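Local coordinates for computationally designed four-helix bundle protein (PDB 3U3B), which has no known biological function but is a hyperthermostable four-helix bundle, made by flexible-backbone design in a complete redesign of the hydrophobic core, at residues E51-M56 / S60-L65; H66-L71 / K91-M96. All coordinates share one frame; numbering follows the deposited sequence.

Contact 1 of 2, residues E51-M56 / S60-L65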
ATOM      1  N   GLU A  51      -9.780   0.813   1.931  1.00 26.73           N
ATOM      2  CA  GLU A  51     -11.053   0.830   2.678  1.00 27.76           C
ATOM      3  C   GLU A  51     -10.979   1.853   3.828  1.00 28.22           C
ATOM      4  O   GLU A  51     -11.885   2.680   4.000  1.00 29.12           O
ATOM      5  CB  GLU A  51     -11.364  -0.561   3.236  1.00 27.25           C
ATOM      6  CG  GLU A  51     -12.625  -0.584   4.110  1.00 30.76           C
ATOM      7  CD  GLU A  51     -12.916  -1.925   4.746  1.00 33.55           C
ATOM      8  OE1 GLU A  51     -12.081  -2.857   4.647  1.00 35.05           O
ATOM      9  OE2 GLU A  51     -13.997  -2.051   5.363  1.00 35.36           O
ATOM     10  N   ILE A  52      -9.919   1.792   4.628  1.00 28.54           N
ATOM     11  CA  ILE A  52      -9.761   2.728   5.748  1.00 29.83           C
ATOM     12  C   ILE A  52      -9.698   4.185   5.276  1.00 28.50           C
ATOM     13  O   ILE A  52     -10.390   5.056   5.840  1.00 28.95           O
ATOM     14  CB  ILE A  52      -8.515   2.402   6.588  1.00 29.53           C
ATOM     15  CG1 ILE A  52      -8.698   1.060   7.286  1.00 28.91           C
ATOM     16  CG2 ILE A  52      -8.200   3.532   7.611  1.00 32.03           C
ATOM     17  CD1 ILE A  52      -7.437   0.476   7.779  1.00 29.17           C
ATOM     18  N   THR A  53      -8.901   4.456   4.242  1.00 26.41           N
ATOM     19  CA  THR A  53      -8.751   5.838   3.774  1.00 30.73           C
ATOM     20  C   THR A  53     -10.063   6.389   3.224  1.00 32.83           C
ATOM     21  O   THR A  53     -10.343   7.594   3.361  1.00 33.07           O
ATOM     22  CB  THR A  53      -7.665   5.976   2.706  1.00 32.10           C
ATOM     23  OG1 THR A  53      -7.947   5.077   1.623  1.00 32.54           O
ATOM     24  CG2 THR A  53      -6.347   5.672   3.304  1.00 31.77           C
ATOM     25  N   GLU A  54     -10.882   5.512   2.639  1.00 32.25           N
ATOM     26  CA  GLU A  54     -12.172   5.951   2.131  1.00 37.64           C
ATOM     27  C   GLU A  54     -13.083   6.324   3.290  1.00 36.06           C
ATOM     28  O   GLU A  54     -13.804   7.314   3.228  1.00 42.53           O
ATOM     29  CB  GLU A  54     -12.854   4.869   1.294  1.00 37.83           C
ATOM     30  CG  GLU A  54     -12.238   4.602  -0.075  1.00 48.25           C
ATOM     31  CD  GLU A  54     -12.214   5.835  -0.984  1.00 69.40           C
ATOM     32  OE1 GLU A  54     -12.515   6.954  -0.515  1.00 84.47           O
ATOM     33  OE2 GLU A  54     -11.883   5.683  -2.184  1.00 74.27           O
ATOM     34  N   THR A  55     -13.058   5.514   4.339  1.00 35.54           N
ATOM     35  CA  THR A  55     -13.854   5.803   5.511  1.00 35.22           C
ATOM     36  C   THR A  55     -13.459   7.154   6.093  1.00 36.14           C
ATOM     37  O   THR A  55     -14.316   7.933   6.515  1.00 36.16           O
ATOM     38  CB  THR A  55     -13.685   4.703   6.572  1.00 40.08           C
ATOM     39  OG1 THR A  55     -14.113   3.446   6.022  1.00 40.53           O
ATOM     40  CG2 THR A  55     -14.509   5.015   7.805  1.00 42.27           C
ATOM     41  N   MET A  56     -12.161   7.426   6.113  1.00 33.75           N
ATOM     42  CA  MET A  56     -11.636   8.628   6.754  1.00 37.51           C
ATOM     43  C   MET A  56     -11.742   9.877   5.892  1.00 41.90           C
ATOM     44  O   MET A  56     -11.646  10.996   6.406  1.00 44.62           O
ATOM     45  CB  MET A  56     -10.172   8.408   7.146  1.00 37.45           C
ATOM     46  CG  MET A  56      -9.985   7.368   8.229  1.00 36.62           C
ATOM     47  SD  MET A  56     -11.108   7.603   9.627  1.00 55.94           S
ATOM     48  CE  MET A  56     -10.779   9.321  10.032  1.00 78.06           C
ATOM     49  N   SER A  60      -6.602  11.938  -1.128  1.00 49.03           N
ATOM     50  CA  SER A  60      -5.318  11.977  -1.824  1.00 50.31           C
ATOM     51  C   SER A  60      -4.549  10.672  -1.627  1.00 42.34           C
ATOM     52  O   SER A  60      -3.820  10.236  -2.519  1.00 40.69           O
ATOM     53  CB  SER A  60      -4.472  13.149  -1.334  1.00 54.10           C
ATOM     54  OG  SER A  60      -4.037  12.927  -0.005  1.00 54.10           O
ATOM     55  N   VAL A  61      -4.703  10.058  -0.458  1.00 39.63           N
ATOM     56  CA  VAL A  61      -4.030   8.794  -0.186  1.00 32.81           C
ATOM     57  C   VAL A  61      -4.722   7.643  -0.938  1.00 30.56           C
ATOM     58  O   VAL A  61      -4.071   6.820  -1.578  1.00 29.55           O
ATOM     59  CB  VAL A  61      -4.017   8.499   1.318  1.00 32.84           C
ATOM     60  CG1 VAL A  61      -3.330   7.187   1.581  1.00 29.62           C
ATOM     61  CG2 VAL A  61      -3.329   9.638   2.080  1.00 34.05           C
ATOM     62  N   ALA A  62      -6.045   7.609  -0.851  1.00 29.73           N
ATOM     63  CA  ALA A  62      -6.864   6.616  -1.535  1.00 30.77           C
ATOM     64  C   ALA A  62      -6.533   6.522  -3.011  1.00 34.58           C
ATOM     65  O   ALA A  62      -6.479   5.417  -3.568  1.00 33.83           O
ATOM     66  CB  ALA A  62      -8.319   6.937  -1.353  1.00 33.09           C
ATOM     67  N   LYS A  63      -6.306   7.665  -3.652  1.00 39.32           N
ATOM     68  CA  LYS A  63      -6.030   7.666  -5.085  1.00 42.74           C
ATOM     69  C   LYS A  63      -4.684   7.010  -5.402  1.00 36.34           C
ATOM     70  O   LYS A  63      -4.553   6.357  -6.432  1.00 38.93           O
ATOM     71  CB  LYS A  63      -6.048   9.083  -5.662  1.00 53.27           C
ATOM     72  CG  LYS A  63      -7.374   9.818  -5.516  1.00 67.44           C
ATOM     73  CD  LYS A  63      -8.503   9.228  -6.362  1.00 80.14           C
ATOM     74  CE  LYS A  63      -9.775  10.048  -6.179  1.00 89.30           C
ATOM     75  NZ  LYS A  63      -9.615  11.450  -6.667  1.00 93.28           N
ATOM     76  N   VAL A  64      -3.692   7.196  -4.533  1.00 30.52           N
ATOM     77  CA  VAL A  64      -2.408   6.505  -4.693  1.00 27.22           C
ATOM     78  C   VAL A  64      -2.547   5.007  -4.421  1.00 25.08           C
ATOM     79  O   VAL A  64      -2.034   4.189  -5.178  1.00 23.40           O
ATOM     80  CB  VAL A  64      -1.298   7.121  -3.821  1.00 30.13           C
ATOM     81  CG1 VAL A  64       0.057   6.438  -4.128  1.00 30.48           C
ATOM     82  CG2 VAL A  64      -1.190   8.616  -4.108  1.00 32.23           C
ATOM     83  N   LEU A  65      -3.253   4.642  -3.360  1.00 25.08           N
ATOM     84  CA  LEU A  65      -3.501   3.238  -3.080  1.00 24.86           C
ATOM     85  C   LEU A  65      -4.225   2.554  -4.239  1.00 29.23           C
ATOM     86  O   LEU A  65      -3.893   1.424  -4.628  1.00 26.98           O
ATOM     87  CB  LEU A  65      -4.301   3.086  -1.791  1.00 24.66           C
ATOM     88  CG  LEU A  65      -3.546   3.532  -0.536  1.00 25.99           C
ATOM     89  CD1 LEU A  65      -4.521   3.608   0.663  1.00 25.72           C
ATOM     90  CD2 LEU A  65      -2.318   2.642  -0.261  1.00 26.51           C
TER
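Thr53 meets Ala62, Val61 and Leu65 where two helices turn back on each other. This is the closed end of an antiparallel helical hairpin in a four-helix bundle. The axes approach to 8.8 Å at an angle of 156°. The backbones come close at Thr53 and Ala62, whose CA atoms are 5.7 Å apart. The small Ala62 side chain is consistent with so close an approach.

The two branches of Thr53 do different work. Its OG1 lies against the methyl of Ala62, with OG1 to CB at 3.5 Å. Its methyl CG2 faces the bundle interior and touches Val61 CG1 at 3.8 Å. The Thr53 and Val61 side chains cross at about a right angle. Thr53 CG2 also reaches Leu65 CD1 at 3.8 Å. That same Leu65 methyl lies 3.8 Å from Thr53 OG1, so it sits across both branches.

The hydroxyl is placed by its own helix. With chi1 at 55°, OG1 sits between the backbone N and the carbonyl carbon. From there it makes a hydrogen bond to Lys50 O and a weak one to Met49 O. The polar atom of a buried residue is thus satisfied within its own helix while it packs against the neighbouring one.

Further out, Val61 and Leu65 pack on Val97 of helix 84-102, and Leu65 also touches Val46 and Met49. Glu54 flanks the contact on its exposed side. Its chain bends at chi2, and its carboxylate makes a salt bridge with Lys50 NZ. The carboxylate oxygen Glu54 OE2 stands 3.9 Å from Ala62 CB.

Contact 2 of 2, residues H66-L71 / K91-M96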
ATOM      1  N   HIS A  66      -5.198   3.244  -4.814  1.00 33.39           N
ATOM      2  CA  HIS A  66      -5.932   2.699  -5.943  1.00 37.16           C
ATOM      3  C   HIS A  66      -4.981   2.426  -7.101  1.00 35.12           C
ATOM      4  O   HIS A  66      -5.080   1.397  -7.778  1.00 32.70           O
ATOM      5  CB  HIS A  66      -7.015   3.674  -6.383  1.00 44.91           C
ATOM      6  CG  HIS A  66      -7.798   3.200  -7.562  1.00 55.26           C
ATOM      7  ND1 HIS A  66      -8.531   2.033  -7.546  1.00 61.20           N
ATOM      8  CD2 HIS A  66      -7.959   3.731  -8.796  1.00 61.49           C
ATOM      9  CE1 HIS A  66      -9.116   1.871  -8.719  1.00 65.22           C
ATOM     10  NE2 HIS A  66      -8.783   2.886  -9.496  1.00 65.25           N
ATOM     11  N   THR A  67      -4.052   3.348  -7.320  1.00 36.58           N
ATOM     12  CA  THR A  67      -3.057   3.180  -8.378  1.00 35.88           C
ATOM     13  C   THR A  67      -2.173   1.962  -8.128  1.00 30.32           C
ATOM     14  O   THR A  67      -1.857   1.216  -9.057  1.00 31.57           O
ATOM     15  CB  THR A  67      -2.168   4.419  -8.529  1.00 39.28           C
ATOM     16  OG1 THR A  67      -2.969   5.558  -8.886  1.00 41.43           O
ATOM     17  CG2 THR A  67      -1.165   4.185  -9.610  1.00 42.66           C
ATOM     18  N   ILE A  68      -1.761   1.754  -6.881  1.00 27.12           N
ATOM     19  CA  ILE A  68      -0.951   0.594  -6.554  1.00 25.51           C
ATOM     20  C   ILE A  68      -1.730  -0.720  -6.792  1.00 24.98           C
ATOM     21  O   ILE A  68      -1.189  -1.662  -7.343  1.00 23.62           O
ATOM     22  CB  ILE A  68      -0.435   0.658  -5.101  1.00 24.98           C
ATOM     23  CG1 ILE A  68       0.505   1.863  -4.910  1.00 25.83           C
ATOM     24  CG2 ILE A  68       0.217  -0.651  -4.719  1.00 22.22           C
ATOM     25  CD1 ILE A  68       0.668   2.265  -3.443  1.00 24.47           C
ATOM     26  N   MET A  69      -2.995  -0.773  -6.376  1.00 25.20           N
ATOM     27  CA  MET A  69      -3.805  -1.957  -6.603  1.00 28.23           C
ATOM     28  C   MET A  69      -3.936  -2.266  -8.092  1.00 31.85           C
ATOM     29  O   MET A  69      -3.865  -3.432  -8.503  1.00 34.33           O
ATOM     30  CB  MET A  69      -5.202  -1.781  -5.986  1.00 28.96           C
ATOM     31  CG  MET A  69      -5.153  -1.735  -4.488  1.00 27.85           C
ATOM     32  SD  MET A  69      -6.707  -1.080  -3.800  1.00 43.37           S
ATOM     33  CE  MET A  69      -7.860  -2.194  -4.578  1.00 61.72           C
ATOM     34  N   ASN A  70      -4.106  -1.236  -8.914  1.00 34.48           N
ATOM     35  CA  ASN A  70      -4.176  -1.481 -10.345  1.00 37.52           C
ATOM     36  C   ASN A  70      -2.921  -2.175 -10.860  1.00 33.43           C
ATOM     37  O   ASN A  70      -3.022  -3.135 -11.633  1.00 35.36           O
ATOM     38  CB  ASN A  70      -4.401  -0.189 -11.131  1.00 47.15           C
ATOM     39  CG  ASN A  70      -5.806   0.353 -10.976  1.00 57.11           C
ATOM     40  OD1 ASN A  70      -6.715  -0.343 -10.506  1.00 61.88           O
ATOM     41  ND2 ASN A  70      -5.997   1.605 -11.388  1.00 62.14           N
ATOM     42  N   LEU A  71      -1.753  -1.692 -10.438  1.00 31.23           N
ATOM     43  CA  LEU A  71      -0.488  -2.265 -10.883  0.52 30.69           C
ATOM     44  C   LEU A  71      -0.329  -3.689 -10.364  1.00 30.01           C
ATOM     45  O   LEU A  71       0.016  -4.594 -11.120  1.00 30.18           O
ATOM     46  CB  LEU A  71       0.687  -1.399 -10.414  0.52 31.32           C
ATOM     47  CG  LEU A  71       2.042  -1.683 -11.065  0.52 37.46           C
ATOM     48  CD1 LEU A  71       1.985  -1.503 -12.580  0.52 39.86           C
ATOM     49  CD2 LEU A  71       3.089  -0.768 -10.461  0.52 39.13           C
ATOM     50  N   LYS A  91       7.231   0.684  -5.068  1.00 29.28           N
ATOM     51  CA  LYS A  91       7.926   1.281  -3.931  1.00 27.46           C
ATOM     52  C   LYS A  91       7.781   2.802  -3.948  1.00 28.27           C
ATOM     53  O   LYS A  91       7.502   3.420  -2.924  1.00 27.71           O
ATOM     54  CB  LYS A  91       9.394   0.888  -3.971  1.00 28.12           C
ATOM     55  CG  LYS A  91       9.633  -0.524  -3.577  1.00 28.64           C
ATOM     56  CD  LYS A  91      11.096  -0.805  -3.801  1.00 37.46           C
ATOM     57  CE  LYS A  91      11.461  -2.220  -3.450  1.00 45.82           C
ATOM     58  NZ  LYS A  91      12.879  -2.443  -3.872  1.00 50.69           N
ATOM     59  N   LYS A  92       7.964   3.407  -5.111  1.00 29.18           N
ATOM     60  CA  LYS A  92       7.873   4.842  -5.216  1.00 30.47           C
ATOM     61  C   LYS A  92       6.483   5.365  -4.794  1.00 30.17           C
ATOM     62  O   LYS A  92       6.360   6.401  -4.124  1.00 30.89           O
ATOM     63  CB  LYS A  92       8.161   5.261  -6.639  1.00 35.82           C
ATOM     64  CG  LYS A  92       8.006   6.727  -6.832  1.00 42.99           C
ATOM     65  CD  LYS A  92       8.307   7.090  -8.247  1.00 54.07           C
ATOM     66  CE  LYS A  92       7.889   8.509  -8.539  1.00 64.36           C
ATOM     67  NZ  LYS A  92       7.771   8.720 -10.012  1.00 73.40           N
ATOM     68  N   LYS A  93       5.437   4.654  -5.189  1.00 27.63           N
ATOM     69  CA  LYS A  93       4.094   5.044  -4.786  1.00 26.44           C
ATOM     70  C   LYS A  93       3.830   4.820  -3.315  1.00 27.32           C
ATOM     71  O   LYS A  93       3.104   5.572  -2.697  1.00 27.58           O
ATOM     72  CB  LYS A  93       3.038   4.273  -5.571  1.00 28.06           C
ATOM     73  CG  LYS A  93       2.867   4.785  -6.957  1.00 35.70           C
ATOM     74  CD  LYS A  93       1.820   3.981  -7.696  1.00 44.47           C
ATOM     75  CE  LYS A  93       1.933   4.257  -9.191  1.00 55.06           C
ATOM     76  NZ  LYS A  93       2.115   5.725  -9.457  1.00 62.13           N
ATOM     77  N   LEU A  94       4.364   3.743  -2.773  1.00 27.76           N
ATOM     78  CA  LEU A  94       4.163   3.461  -1.373  1.00 30.38           C
ATOM     79  C   LEU A  94       4.813   4.574  -0.535  1.00 27.79           C
ATOM     80  O   LEU A  94       4.305   4.950   0.517  1.00 27.91           O
ATOM     81  CB  LEU A  94       4.762   2.106  -1.023  1.00 39.06           C
ATOM     82  CG  LEU A  94       4.168   1.486   0.242  1.00 46.64           C
ATOM     83  CD1 LEU A  94       2.647   1.275   0.102  1.00 47.30           C
ATOM     84  CD2 LEU A  94       4.885   0.174   0.563  1.00 53.32           C
ATOM     85  N   ASP A  95       5.949   5.075  -0.991  1.00 24.73           N
ATOM     86  CA  ASP A  95       6.606   6.178  -0.312  1.00 26.25           C
ATOM     87  C   ASP A  95       5.783   7.462  -0.415  1.00 28.68           C
ATOM     88  O   ASP A  95       5.739   8.244   0.510  1.00 27.81           O
ATOM     89  CB  ASP A  95       7.993   6.390  -0.889  1.00 29.11           C
ATOM     90  CG  ASP A  95       8.945   5.250  -0.553  1.00 33.46           C
ATOM     91  OD1 ASP A  95       8.632   4.456   0.375  1.00 38.28           O
ATOM     92  OD2 ASP A  95      10.003   5.148  -1.226  1.00 34.39           O
ATOM     93  N   MET A  96       5.133   7.664  -1.553  1.00 32.85           N
ATOM     94  CA  MET A  96       4.190   8.760  -1.702  1.00 34.20           C
ATOM     95  C   MET A  96       3.075   8.624  -0.668  1.00 34.02           C
ATOM     96  O   MET A  96       2.691   9.611  -0.040  1.00 36.31           O
ATOM     97  CB  MET A  96       3.607   8.781  -3.125  1.00 36.49           C
ATOM     98  CG  MET A  96       4.572   9.319  -4.169  1.00 39.62           C
ATOM     99  SD  MET A  96       4.166   8.883  -5.883  1.00 62.28           S
ATOM    100  CE  MET A  96       2.427   9.345  -5.957  1.00 52.70           C
TER
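Ile68 and Lys93 meet through aliphatic carbons, with no flat group between them. The flat groups lie elsewhere: Asn70 CG lies over one face of the His66 ring, 4.1 Å from its plane and displaced from the ring centre. Both belong to helix 59-76, and His66 also touches Lys50 of helix 36-56.

The contact itself joins two antiparallel helices of the four-helix bundle. The axes of the two segments approach to 10.0 Å, with 161° between their directions. The nearest CA atoms, those of Ile68 and Lys93, are 7.0 Å apart.

Lys93 works here through its methylenes. Its side chain and that of Ile68 run past each other in opposite directions. Ile68 CG1 packs on Lys93 CB at 3.6 Å and on Lys93 CD at 3.7 Å. The lysine chain is extended as far as CE, and only NZ is turned aside by chi4 (-44°). Its outer part crosses Thr67 at about a right angle, and Lys93 CD is 3.6 Å from Thr67 CG2. The modelled approach of Lys93 CE to that methyl is too short to be trusted. The hydroxyl of Thr67 is hydrogen-bonded to Lys63 O in its own helix.

An alanine here keeps the CB contact with Ile68 but has no CD, so Thr67 CG2 and the outer side of Ile68 CG1 would probably lose their packing against the lysine chain.

Deeper in, Ile68 extends toward Leu94, which also packs on Val22 and Ile26 of helix 3-30. Ile68 additionally touches Val97. At this inner side, the methyls Ile68 CD1 and Leu94 CD1 are 4.2 Å apart.

In the fold
From the N terminus, helix 3-30 comes first and lines the bundle beside both later hairpins. Helix 36-56 then runs into contact 1, which closes the short connection to helix 59-76. Helix 59-76 continues directly into contact 2. That contact closes a longer excursion, out along the rest of helix 59-76, through the next turn and back on helix 84-102. The two contacts follow in series and neither nests in the other. Their centres are about 12 Å apart. Helix 59-76 is common to both, so it links helix 36-56 to helix 84-102. The two contacts touch where Val64, in segment 60-65, packs its CG1 3.5 Å from Lys93 O.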